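Local coordinates for protein LbaCas13a H328A (C2c2) (Lachnospiraceae bacterium NK4A179, PDB 5WLH) that binds a CRISPR guide RNA and, as a Cas13a (C2c2) enzyme, probably uses it to find and cleave target RNA, with a preference for cutting at adenines, at residues 1009-1012 / 1013-1016; 978-981 / 982-985; 202-206 / 207-211; 214-218 / 219-223; 734-737 / 738-742. All coordinates share one frame; numbering follows the deposited sequence.

How the contacts relate
The five contacts are all local turns or helix segments of one largely helical chain, and along the sequence they come in the order 3, 4, 5, 2, 1. Contacts 3 and 4 are neighbours, with centres about 14 Å apart: the first closes helix 193-206, the second opens helix 218-230, and Leu202 CD2 packs 3.6 Å from Phe222 CE2. Contacts 2 and 1, about 19 Å between centres, flank helix 988-995 without touching. Contact 5 opens helix 736-745, its centre about 44 Å from that of contact 2. Centres of contacts 1 and 4 lie about 87 Å apart on opposite sides of the chain's centre, so the set samples widely separated parts of the guide-RNA-binding protein.

Contact 1: 1009-1012 / 1013-1016; sequences KDSL and NRFC
Lys1009 O receives the N-H of Asn1013 at 3.0 Å, the first of four successive i-to-i+4 bonds that identify residues 1009-1016 as regular alpha-helix. Next in line, Asp1010 O takes Arg1014 N at 2.7 Å with an N-H...O angle of 168°, the straightest of the four. The same carbonyl also sits under the arginine side chain, which bends at chi3 (-65°) and folds back over the preceding turn of its own helix. One face of the guanidinium therefore covers Asp1010 O and Ser1011 CA, the latter 3.5 Å from Arg1014 NH2. The flat cation lies over backbone atoms; the Asp1010 carboxylate stays apart, with OD2 5.9 Å from Arg1014 NH2. Asp1004, outside the helix, forms a salt bridge with NH2 and helps to fix the group. Ser1011 O bonds Phe1015 N at 3.2 Å. At Leu1012 the carbonyl accepts from Cys1016 N, while the side chain makes the apolar contact: CD1 lies 3.8 Å from Cys1016 SG. The sulfur is placed beside its own backbone N (chi1 -58°), which sends it back along the helix toward the leucine. Around this helix, Tyr1030 of strand 1030-1031 packs against Lys1009, Leu1012, Asn1013 and Cys1016. Phe1015 touches Phe1001 and Val1026 in loops and Ile1065 of helix 1062-1075, and a backbone bond joins Cys1016 to Ala1027 in the segment leading to the strand.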
# COMPACT_ATOMS: atom_id res chain seq x y z
N LYS A 1009 38.00 24.25 9.58
CA LYS A 1009 37.93 25.06 8.36
C LYS A 1009 39.24 24.98 7.57
O LYS A 1009 39.22 24.91 6.34
CB LYS A 1009 37.60 26.51 8.72
CG LYS A 1009 37.59 27.47 7.54
CD LYS A 1009 37.48 28.91 8.02
CE LYS A 1009 37.50 29.89 6.85
NZ LYS A 1009 37.46 31.30 7.32
N ASP A 1010 40.37 24.99 8.27
CA ASP A 1010 41.66 24.92 7.59
C ASP A 1010 41.97 23.50 7.13
O ASP A 1010 42.50 23.30 6.03
CB ASP A 1010 42.77 25.43 8.50
CG ASP A 1010 42.68 26.92 8.73
OD1 ASP A 1010 42.32 27.64 7.78
OD2 ASP A 1010 42.97 27.37 9.87
N SER A 1011 41.66 22.51 7.96
CA SER A 1011 41.88 21.12 7.57
C SER A 1011 41.09 20.76 6.32
O SER A 1011 41.57 19.98 5.49
CB SER A 1011 41.50 20.20 8.73
OG SER A 1011 42.26 19.01 8.70
N LEU A 1012 39.90 21.34 6.15
CA LEU A 1012 39.11 21.11 4.94
C LEU A 1012 39.66 21.91 3.77
O LEU A 1012 39.68 21.43 2.63
CB LEU A 1012 37.64 21.46 5.19
CG LEU A 1012 36.69 21.44 3.99
CD1 LEU A 1012 36.70 20.08 3.29
CD2 LEU A 1012 35.27 21.83 4.40
N ASN A 1013 40.12 23.14 4.03
CA ASN A 1013 40.71 23.95 2.96
C ASN A 1013 42.01 23.32 2.47
O ASN A 1013 42.28 23.31 1.26
CB ASN A 1013 40.95 25.37 3.46
CG ASN A 1013 41.52 26.28 2.38
OD1 ASN A 1013 40.89 26.54 1.36
ND2 ASN A 1013 42.74 26.76 2.61
N ARG A 1014 42.82 22.79 3.39
CA ARG A 1014 44.03 22.06 2.99
C ARG A 1014 43.69 20.87 2.11
O ARG A 1014 44.37 20.60 1.12
CB ARG A 1014 44.79 21.60 4.24
CG ARG A 1014 46.20 22.16 4.37
CD ARG A 1014 46.87 21.66 5.65
NE ARG A 1014 46.21 22.17 6.86
CZ ARG A 1014 45.60 21.40 7.76
NH1 ARG A 1014 45.55 20.09 7.59
NH2 ARG A 1014 45.04 21.95 8.82
N PHE A 1015 42.63 20.15 2.47
CA PHE A 1015 42.25 18.94 1.75
C PHE A 1015 41.80 19.25 0.33
O PHE A 1015 42.13 18.52 -0.61
CB PHE A 1015 41.16 18.21 2.54
CG PHE A 1015 40.76 16.89 1.95
CD1 PHE A 1015 41.51 15.76 2.18
CD2 PHE A 1015 39.60 16.79 1.19
CE1 PHE A 1015 41.13 14.54 1.65
CE2 PHE A 1015 39.21 15.58 0.67
CZ PHE A 1015 39.97 14.45 0.90
N CYS A 1016 41.03 20.33 0.15
CA CYS A 1016 40.56 20.67 -1.18
C CYS A 1016 41.66 21.26 -2.05
O CYS A 1016 41.60 21.17 -3.28
CB CYS A 1016 39.39 21.65 -1.10
SG CYS A 1016 37.98 21.04 -0.14

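Contact 2: 978-981 / 982-985; sequences SSEI and SDYF
The Tyr984 ring has Asp983 CB over one face, toward the rim, and Ser978 N in its plane at the hydroxyl edge. That N-H points almost straight at the phenol oxygen, Ser978 N to Tyr984 OH being 2.9 Å with an angle of 171°. The Phe985 ring meets Ile981 O at its edge, near the plane. These groups hang on a compact loop between helices 960-974 and 988-995 that contains an ST turn at Ser978, in which Ser978 OG accepts from Glu980 N at 3.0 Å. The serine hydroxyl also donates to Asp983 OD2, a bond of 2.5 Å that reaches the oxygen on its anti side, 24° out of the carboxylate plane. OG can serve both partners because it stands anti to its own nitrogen (chi1 176°), and Ser571 is a further partner of the same carboxylate oxygen.

Backbone bonds tighten the second half: Glu980 O takes Asp983 N, and Ile981 O accepts both Tyr984 N and Phe985 N, the latter in the carbonyl plane. Outside the loop, Lys1045 makes a cation-pi contact with Phe985, and Ile1042 and Leu1046 of the same helix 1039-1047 pack on Tyr984. On the outer side a water joins the two segments, donating to Glu980 OE1 at 2.8 Å and accepting from Ser982 N at 2.9 Å.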
# COMPACT_ATOMS: atom_id res chain seq x y z
N SER A 978 19.37 28.01 1.29
CA SER A 978 19.99 29.33 1.32
C SER A 978 21.41 29.26 0.76
O SER A 978 22.04 28.21 0.72
CB SER A 978 20.00 29.85 2.76
OG SER A 978 20.68 31.09 2.86
N SER A 979 21.90 30.40 0.29
CA SER A 979 23.31 30.45 -0.11
C SER A 979 24.20 30.90 1.03
O SER A 979 25.42 30.97 0.86
CB SER A 979 23.50 31.36 -1.32
OG SER A 979 22.83 32.59 -1.13
N GLU A 980 23.62 31.21 2.19
CA GLU A 980 24.36 31.70 3.35
C GLU A 980 24.61 30.53 4.30
O GLU A 980 23.67 29.98 4.88
CB GLU A 980 23.57 32.81 4.05
CG GLU A 980 23.25 34.01 3.17
CD GLU A 980 24.50 34.71 2.66
OE1 GLU A 980 25.55 34.64 3.35
OE2 GLU A 980 24.44 35.33 1.58
N ILE A 981 25.88 30.16 4.45
CA ILE A 981 26.25 29.15 5.44
C ILE A 981 25.71 29.53 6.81
O ILE A 981 25.26 28.67 7.58
CB ILE A 981 27.78 28.96 5.48
CG1 ILE A 981 28.28 28.34 4.17
CG2 ILE A 981 28.18 28.09 6.66
CD1 ILE A 981 29.78 28.50 3.95
N SER A 982 25.73 30.83 7.13
CA SER A 982 25.32 31.32 8.45
C SER A 982 23.84 31.13 8.70
O SER A 982 23.39 31.29 9.85
CB SER A 982 25.67 32.80 8.60
OG SER A 982 25.11 33.57 7.54
N ASP A 983 23.05 30.82 7.67
CA ASP A 983 21.67 30.44 7.91
C ASP A 983 21.56 29.08 8.59
O ASP A 983 20.54 28.80 9.22
CB ASP A 983 20.88 30.45 6.60
CG ASP A 983 20.37 31.83 6.24
OD1 ASP A 983 20.37 32.70 7.14
OD2 ASP A 983 19.95 32.04 5.09
N TYR A 984 22.59 28.25 8.47
CA TYR A 984 22.55 26.89 8.99
C TYR A 984 23.59 26.60 10.05
O TYR A 984 23.39 25.68 10.85
CB TYR A 984 22.71 25.89 7.83
CG TYR A 984 21.67 26.10 6.76
CD1 TYR A 984 20.34 25.75 6.97
CD2 TYR A 984 22.01 26.67 5.54
CE1 TYR A 984 19.38 25.96 6.00
CE2 TYR A 984 21.06 26.89 4.56
CZ TYR A 984 19.75 26.52 4.79
OH TYR A 984 18.81 26.74 3.82
N PHE A 985 24.68 27.36 10.09
CA PHE A 985 25.73 27.13 11.07
C PHE A 985 26.25 28.48 11.56
O PHE A 985 26.17 29.49 10.85
CB PHE A 985 26.86 26.27 10.49
CG PHE A 985 26.42 24.91 9.99
CD1 PHE A 985 25.96 24.74 8.69
CD2 PHE A 985 26.47 23.80 10.82
CE1 PHE A 985 25.56 23.49 8.24
CE2 PHE A 985 26.07 22.55 10.37
CZ PHE A 985 25.61 22.40 9.08
O HOH W 1 26.54 33.10 5.48

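Contact 3: 202-206 / 207-211; sequences LLMNA and FDLPY
Met204 meets Tyr211 over one face of the phenol ring, its CG 4.1 Å from the ring centroid and 26° off the normal, a CH-pi contact. Bends at chi2 (-72°) and chi3 carry the thioether onward, so that SD makes an oblique Met-aromatic contact with the same ring and CE reaches Leu209 CB at 3.6 Å. The methionine crosses both partners at about a right angle. Separately, Leu203 CD2 and Phe207 CE2 lie side by side at 4.1 Å.

One layer out, two waters tie the departing loop to the helix. Both donate to Asn205 OD1; one also donates to Leu209 O, the other to Tyr211 O. The amide is steadied by Glu158, which accepts from Asn205 ND2. Ile178 of helix 175-185 touches Leu203 and Met204, while Ile169 and Val173 meet Phe207.

Beneath these contacts the backbone closes the helix. Leu209 N bonds Met204 O at 2.9 Å and 171°, and Asp208 N reaches Asn205 O at 3.2 Å from above the carbonyl plane. With the positive phi of Asp208 as C-prime residue, these two bonds make a Schellman motif that terminates helix 193-206.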
# COMPACT_ATOMS: atom_id res chain seq x y z
N LEU A 202 -6.18 -43.05 -18.89
CA LEU A 202 -6.38 -42.97 -20.33
C LEU A 202 -5.05 -42.94 -21.07
O LEU A 202 -4.88 -43.64 -22.08
CB LEU A 202 -7.20 -41.73 -20.65
CG LEU A 202 -7.27 -41.27 -22.10
CD1 LEU A 202 -8.07 -42.24 -22.87
CD2 LEU A 202 -7.92 -39.89 -22.16
N LEU A 203 -4.09 -42.15 -20.59
CA LEU A 203 -2.81 -42.04 -21.29
C LEU A 203 -2.01 -43.33 -21.19
O LEU A 203 -1.30 -43.70 -22.13
CB LEU A 203 -2.00 -40.87 -20.72
CG LEU A 203 -2.56 -39.50 -21.12
CD1 LEU A 203 -1.90 -38.41 -20.29
CD2 LEU A 203 -2.33 -39.28 -22.61
N MET A 204 -2.08 -44.01 -20.04
CA MET A 204 -1.38 -45.29 -19.92
C MET A 204 -1.99 -46.33 -20.86
O MET A 204 -1.26 -47.11 -21.49
CB MET A 204 -1.40 -45.77 -18.47
CG MET A 204 -0.60 -44.87 -17.52
SD MET A 204 1.20 -44.96 -17.68
CE MET A 204 1.54 -46.52 -16.86
N ASN A 205 -3.32 -46.35 -20.96
CA ASN A 205 -3.97 -47.23 -21.93
C ASN A 205 -3.61 -46.82 -23.36
O ASN A 205 -3.39 -47.69 -24.22
CB ASN A 205 -5.49 -47.21 -21.74
CG ASN A 205 -5.92 -47.77 -20.38
OD1 ASN A 205 -5.14 -48.45 -19.70
ND2 ASN A 205 -7.16 -47.49 -19.97
N ALA A 206 -3.56 -45.51 -23.63
CA ALA A 206 -3.24 -45.06 -24.98
C ALA A 206 -1.86 -45.53 -25.42
O ALA A 206 -1.66 -45.90 -26.58
CB ALA A 206 -3.32 -43.54 -25.07
N PHE A 207 -0.90 -45.52 -24.50
CA PHE A 207 0.47 -45.87 -24.84
C PHE A 207 0.82 -47.30 -24.44
O PHE A 207 2.00 -47.64 -24.37
CB PHE A 207 1.42 -44.85 -24.22
CG PHE A 207 1.28 -43.49 -24.84
CD1 PHE A 207 1.67 -43.28 -26.16
CD2 PHE A 207 0.72 -42.43 -24.14
CE1 PHE A 207 1.54 -42.04 -26.75
CE2 PHE A 207 0.58 -41.19 -24.73
CZ PHE A 207 0.99 -40.99 -26.03
N ASP A 208 -0.20 -48.13 -24.22
CA ASP A 208 -0.05 -49.57 -23.96
C ASP A 208 0.94 -49.85 -22.83
O ASP A 208 1.80 -50.73 -22.93
CB ASP A 208 0.35 -50.30 -25.24
CG ASP A 208 -0.66 -50.12 -26.36
OD1 ASP A 208 -1.84 -50.46 -26.14
OD2 ASP A 208 -0.27 -49.64 -27.45
N LEU A 209 0.80 -49.09 -21.74
CA LEU A 209 1.61 -49.29 -20.55
C LEU A 209 0.74 -49.90 -19.46
O LEU A 209 -0.37 -49.41 -19.23
CB LEU A 209 2.21 -47.95 -20.06
CG LEU A 209 3.05 -47.19 -21.10
CD1 LEU A 209 3.53 -45.85 -20.56
CD2 LEU A 209 4.24 -48.05 -21.57
N PRO A 210 1.18 -50.98 -18.82
CA PRO A 210 0.34 -51.59 -17.78
C PRO A 210 0.07 -50.60 -16.66
O PRO A 210 0.98 -49.92 -16.18
CB PRO A 210 1.18 -52.79 -17.30
CG PRO A 210 2.04 -53.12 -18.47
CD PRO A 210 2.39 -51.78 -19.08
N TYR A 211 -1.19 -50.53 -16.27
CA TYR A 211 -1.61 -49.54 -15.29
C TYR A 211 -2.91 -50.01 -14.66
O TYR A 211 -3.81 -50.50 -15.34
CB TYR A 211 -1.81 -48.17 -15.94
CG TYR A 211 -2.06 -47.10 -14.93
CD1 TYR A 211 -1.04 -46.68 -14.08
CD2 TYR A 211 -3.29 -46.49 -14.84
CE1 TYR A 211 -1.26 -45.68 -13.16
CE2 TYR A 211 -3.52 -45.48 -13.91
CZ TYR A 211 -2.49 -45.08 -13.08
OH TYR A 211 -2.70 -44.11 -12.15
O HOH W 2 -2.79 -49.81 -19.52
O HOH W 3 -5.76 -49.24 -16.60

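Contact 4: 214-218 / 219-223; sequences PDIDV and QRDFI
Val218 O is gripped by two backbone donors, Phe222 N and Ile223 N, each at 3.0 Å. They approach differently: Ile223 N lies close to the direction of the C=O bond with an N-H...O angle of 169°, whereas Phe222 N comes from above the carbonyl plane. The i-to-i+5 bond to Ile223 marks a wider, pi-type turn, and Val218 CG1 packs against Ile223 CD1 at 4.0 Å beside it.

Upstream, two aspartate side chains bind the backbone of the turn. Asp217 OD2 accepts from Arg220 N at 2.7 Å through its anti lone pair, and the carboxylate gets there with CG anti to the nitrogen (chi1 -176°). Separately, Asp221 OD2 takes the N-H of Asp217 at 3.0 Å and 173°, also on an anti lone pair, while Asp221 N bonds Asp217 O. The two OD2 atoms remain 5.7 Å apart, and their like charges are probably eased by the helix N-terminus and by Arg194, which forms salt bridges with Asp221 and Asp215. Ile216 CD1 lies 3.9 Å from Asp221 OD2, an apolar neighbour beside the carboxylate.

Around the turn, Phe222 packs on Leu199 and Leu202 of helix 193-206, and Phe161 touches Phe222 and Ile223. With Asp217 as N-cap, and Asp221 OD2 holding the N-cap's own N-H, the arrangement is a side-chain-capped start of helix 218-230.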
# COMPACT_ATOMS: atom_id res chain seq x y z
N PRO A 214 -8.35 -49.02 -10.33
CA PRO A 214 -9.69 -49.61 -10.49
C PRO A 214 -10.84 -48.71 -10.05
O PRO A 214 -11.93 -48.82 -10.61
CB PRO A 214 -9.62 -50.90 -9.65
CG PRO A 214 -8.38 -50.74 -8.76
CD PRO A 214 -7.45 -49.85 -9.50
N ASP A 215 -10.64 -47.82 -9.08
CA ASP A 215 -11.71 -46.95 -8.61
C ASP A 215 -12.03 -45.82 -9.59
O ASP A 215 -13.02 -45.11 -9.40
CB ASP A 215 -11.35 -46.37 -7.24
CG ASP A 215 -12.48 -45.57 -6.62
OD1 ASP A 215 -13.64 -46.02 -6.73
OD2 ASP A 215 -12.21 -44.49 -6.05
N ILE A 216 -11.24 -45.67 -10.64
CA ILE A 216 -11.35 -44.56 -11.58
C ILE A 216 -11.96 -45.08 -12.88
O ILE A 216 -11.54 -46.12 -13.40
CB ILE A 216 -9.98 -43.91 -11.83
CG1 ILE A 216 -9.51 -43.17 -10.57
CG2 ILE A 216 -10.03 -42.97 -13.03
CD1 ILE A 216 -10.29 -41.93 -10.28
N ASP A 217 -12.94 -44.35 -13.40
CA ASP A 217 -13.57 -44.64 -14.68
C ASP A 217 -13.17 -43.56 -15.67
O ASP A 217 -13.51 -42.39 -15.46
CB ASP A 217 -15.08 -44.70 -14.53
CG ASP A 217 -15.78 -45.10 -15.80
OD1 ASP A 217 -15.84 -46.32 -16.09
OD2 ASP A 217 -16.26 -44.21 -16.52
N VAL A 218 -12.47 -43.94 -16.74
CA VAL A 218 -11.99 -42.93 -17.69
C VAL A 218 -13.15 -42.13 -18.26
O VAL A 218 -13.09 -40.90 -18.36
CB VAL A 218 -11.15 -43.58 -18.80
CG1 VAL A 218 -11.01 -42.62 -19.98
CG2 VAL A 218 -9.78 -43.96 -18.27
N GLN A 219 -14.24 -42.81 -18.62
CA GLN A 219 -15.38 -42.12 -19.22
C GLN A 219 -15.98 -41.10 -18.27
O GLN A 219 -16.18 -39.93 -18.62
CB GLN A 219 -16.43 -43.13 -19.66
CG GLN A 219 -17.60 -42.48 -20.38
CD GLN A 219 -17.19 -41.98 -21.75
OE1 GLN A 219 -16.66 -42.74 -22.56
NE2 GLN A 219 -17.38 -40.69 -21.99
N ARG A 220 -16.30 -41.52 -17.04
CA ARG A 220 -17.03 -40.63 -16.14
C ARG A 220 -16.11 -39.61 -15.47
O ARG A 220 -16.48 -38.44 -15.32
CB ARG A 220 -17.76 -41.46 -15.08
CG ARG A 220 -18.78 -40.67 -14.28
CD ARG A 220 -20.11 -40.54 -15.04
NE ARG A 220 -20.98 -39.58 -14.38
CZ ARG A 220 -21.30 -38.38 -14.87
NH1 ARG A 220 -20.83 -38.00 -16.05
NH2 ARG A 220 -22.10 -37.58 -14.18
N ASP A 221 -14.91 -40.03 -15.08
CA ASP A 221 -14.04 -39.18 -14.29
C ASP A 221 -13.20 -38.23 -15.13
O ASP A 221 -12.86 -37.14 -14.65
CB ASP A 221 -13.12 -40.04 -13.42
CG ASP A 221 -13.86 -40.65 -12.23
OD1 ASP A 221 -14.57 -39.90 -11.54
OD2 ASP A 221 -13.74 -41.87 -12.01
N PHE A 222 -12.87 -38.61 -16.36
CA PHE A 222 -12.12 -37.70 -17.23
C PHE A 222 -12.96 -37.20 -18.39
O PHE A 222 -13.23 -35.99 -18.48
CB PHE A 222 -10.84 -38.34 -17.76
CG PHE A 222 -10.07 -37.43 -18.68
CD1 PHE A 222 -9.49 -36.27 -18.18
CD2 PHE A 222 -9.95 -37.71 -20.03
CE1 PHE A 222 -8.79 -35.40 -19.02
CE2 PHE A 222 -9.27 -36.84 -20.87
CZ PHE A 222 -8.68 -35.69 -20.36
N ILE A 223 -13.39 -38.09 -19.29
CA ILE A 223 -13.96 -37.63 -20.56
C ILE A 223 -15.20 -36.80 -20.32
O ILE A 223 -15.35 -35.69 -20.86
CB ILE A 223 -14.26 -38.82 -21.48
CG1 ILE A 223 -12.96 -39.54 -21.84
CG2 ILE A 223 -14.98 -38.32 -22.72
CD1 ILE A 223 -13.19 -40.77 -22.75
O HOH W 4 -14.44 -45.86 -18.78

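Contact 5: 734-737 / 738-742; sequences NDKN and VRERF
The chain enters a helix here, with Asp735 still extended at psi 130° and the following residues helical, so that Asp735 O, Lys736 O and Asn737 O accept in turn from Arg739 N, Glu740 N and Arg741 N. Asp735 bends its carboxylate over the first turn, and OD2 takes Val738 N at 2.9 Å with its anti lone pair. The torsion that places this oxygen holds CG anti to the nitrogen (chi1 -178°). Asp735 CB also rests against Val738 CG2 at 3.7 Å, the two side chains crossing at about a right angle. This is an N-cap, and it supplies an acceptor to a first-turn N-H of helix 736-745.

On the outer surface Lys736, bent at chi2, leans along the helix toward the next turn, its CE 3.6 Å from Glu740 CG. Its ammonium donates to Asn737 OD1 at 3.1 Å and stays 4.4 Å from Glu740 OE2, beyond salt-bridge range. That carboxylate instead pairs with Arg739, whose NH2 is 3.3 Å from Glu740 OE2, the Glu740 CD lying in the guanidinium plane at its edge. Arg739 NE is held by Tyr803 O, and Arg741 NE by Glu856. The inner side carries Val738 and Phe742, which pack on Leu805, with Phe857 of helix 843-861 touching Asp735 and Val738.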
# COMPACT_ATOMS: atom_id res chain seq x y z
N ASN A 734 -1.63 20.67 -20.33
CA ASN A 734 -2.93 21.32 -20.38
C ASN A 734 -3.20 22.05 -21.69
O ASN A 734 -4.24 22.70 -21.81
CB ASN A 734 -3.08 22.30 -19.22
CG ASN A 734 -2.86 21.64 -17.88
OD1 ASN A 734 -3.22 20.48 -17.68
ND2 ASN A 734 -2.25 22.37 -16.96
N ASP A 735 -2.30 21.97 -22.65
CA ASP A 735 -2.47 22.73 -23.88
C ASP A 735 -3.56 22.10 -24.75
O ASP A 735 -3.55 20.88 -25.00
CB ASP A 735 -1.15 22.80 -24.64
CG ASP A 735 -1.26 23.62 -25.91
OD1 ASP A 735 -1.10 24.85 -25.83
OD2 ASP A 735 -1.52 23.02 -26.97
N LYS A 736 -4.50 22.93 -25.20
CA LYS A 736 -5.64 22.44 -25.96
C LYS A 736 -5.21 21.79 -27.27
O LYS A 736 -5.73 20.72 -27.64
CB LYS A 736 -6.61 23.59 -26.23
CG LYS A 736 -7.83 23.20 -27.08
CD LYS A 736 -7.78 23.85 -28.46
CE LYS A 736 -8.47 22.98 -29.49
NZ LYS A 736 -7.86 23.13 -30.85
N ASN A 737 -4.29 22.42 -27.99
CA ASN A 737 -3.84 21.86 -29.26
C ASN A 737 -3.12 20.54 -29.06
O ASN A 737 -3.26 19.61 -29.87
CB ASN A 737 -2.94 22.86 -29.98
CG ASN A 737 -3.70 24.08 -30.45
OD1 ASN A 737 -4.86 23.98 -30.85
ND2 ASN A 737 -3.05 25.23 -30.40
N VAL A 738 -2.32 20.43 -27.99
CA VAL A 738 -1.65 19.18 -27.67
C VAL A 738 -2.66 18.05 -27.55
O VAL A 738 -2.46 16.95 -28.08
CB VAL A 738 -0.82 19.33 -26.37
CG1 VAL A 738 -0.48 17.96 -25.77
CG2 VAL A 738 0.44 20.09 -26.66
N ARG A 739 -3.78 18.31 -26.88
CA ARG A 739 -4.78 17.26 -26.67
C ARG A 739 -5.35 16.77 -27.99
O ARG A 739 -5.37 15.56 -28.27
CB ARG A 739 -5.87 17.78 -25.75
CG ARG A 739 -7.00 16.82 -25.49
CD ARG A 739 -8.16 17.62 -24.94
NE ARG A 739 -9.38 16.82 -24.84
CZ ARG A 739 -10.31 16.76 -25.78
NH1 ARG A 739 -11.38 16.00 -25.57
NH2 ARG A 739 -10.18 17.43 -26.92
N GLU A 740 -5.82 17.69 -28.84
CA GLU A 740 -6.40 17.30 -30.12
C GLU A 740 -5.40 16.54 -30.98
O GLU A 740 -5.77 15.56 -31.65
CB GLU A 740 -6.91 18.54 -30.87
CG GLU A 740 -7.83 19.44 -30.04
CD GLU A 740 -9.26 18.90 -29.94
OE1 GLU A 740 -9.52 17.77 -30.41
OE2 GLU A 740 -10.13 19.62 -29.38
N ARG A 741 -4.13 16.95 -30.98
CA ARG A 741 -3.12 16.29 -31.80
C ARG A 741 -2.69 14.95 -31.21
O ARG A 741 -2.36 14.02 -31.96
CB ARG A 741 -1.90 17.19 -31.97
CG ARG A 741 -2.09 18.32 -32.95
CD ARG A 741 -0.95 18.37 -33.95
NE ARG A 741 -0.47 17.03 -34.31
CZ ARG A 741 -1.04 16.24 -35.21
NH1 ARG A 741 -2.12 16.64 -35.88
NH2 ARG A 741 -0.53 15.04 -35.46
N PHE A 742 -2.67 14.84 -29.88
CA PHE A 742 -2.43 13.54 -29.26
C PHE A 742 -3.51 12.54 -29.67
O PHE A 742 -3.20 11.39 -29.98
CB PHE A 742 -2.38 13.69 -27.74
CG PHE A 742 -2.34 12.38 -26.99
CD1 PHE A 742 -3.51 11.70 -26.69
CD2 PHE A 742 -1.13 11.85 -26.57
CE1 PHE A 742 -3.47 10.50 -26.00
CE2 PHE A 742 -1.09 10.66 -25.87
CZ PHE A 742 -2.26 9.98 -25.59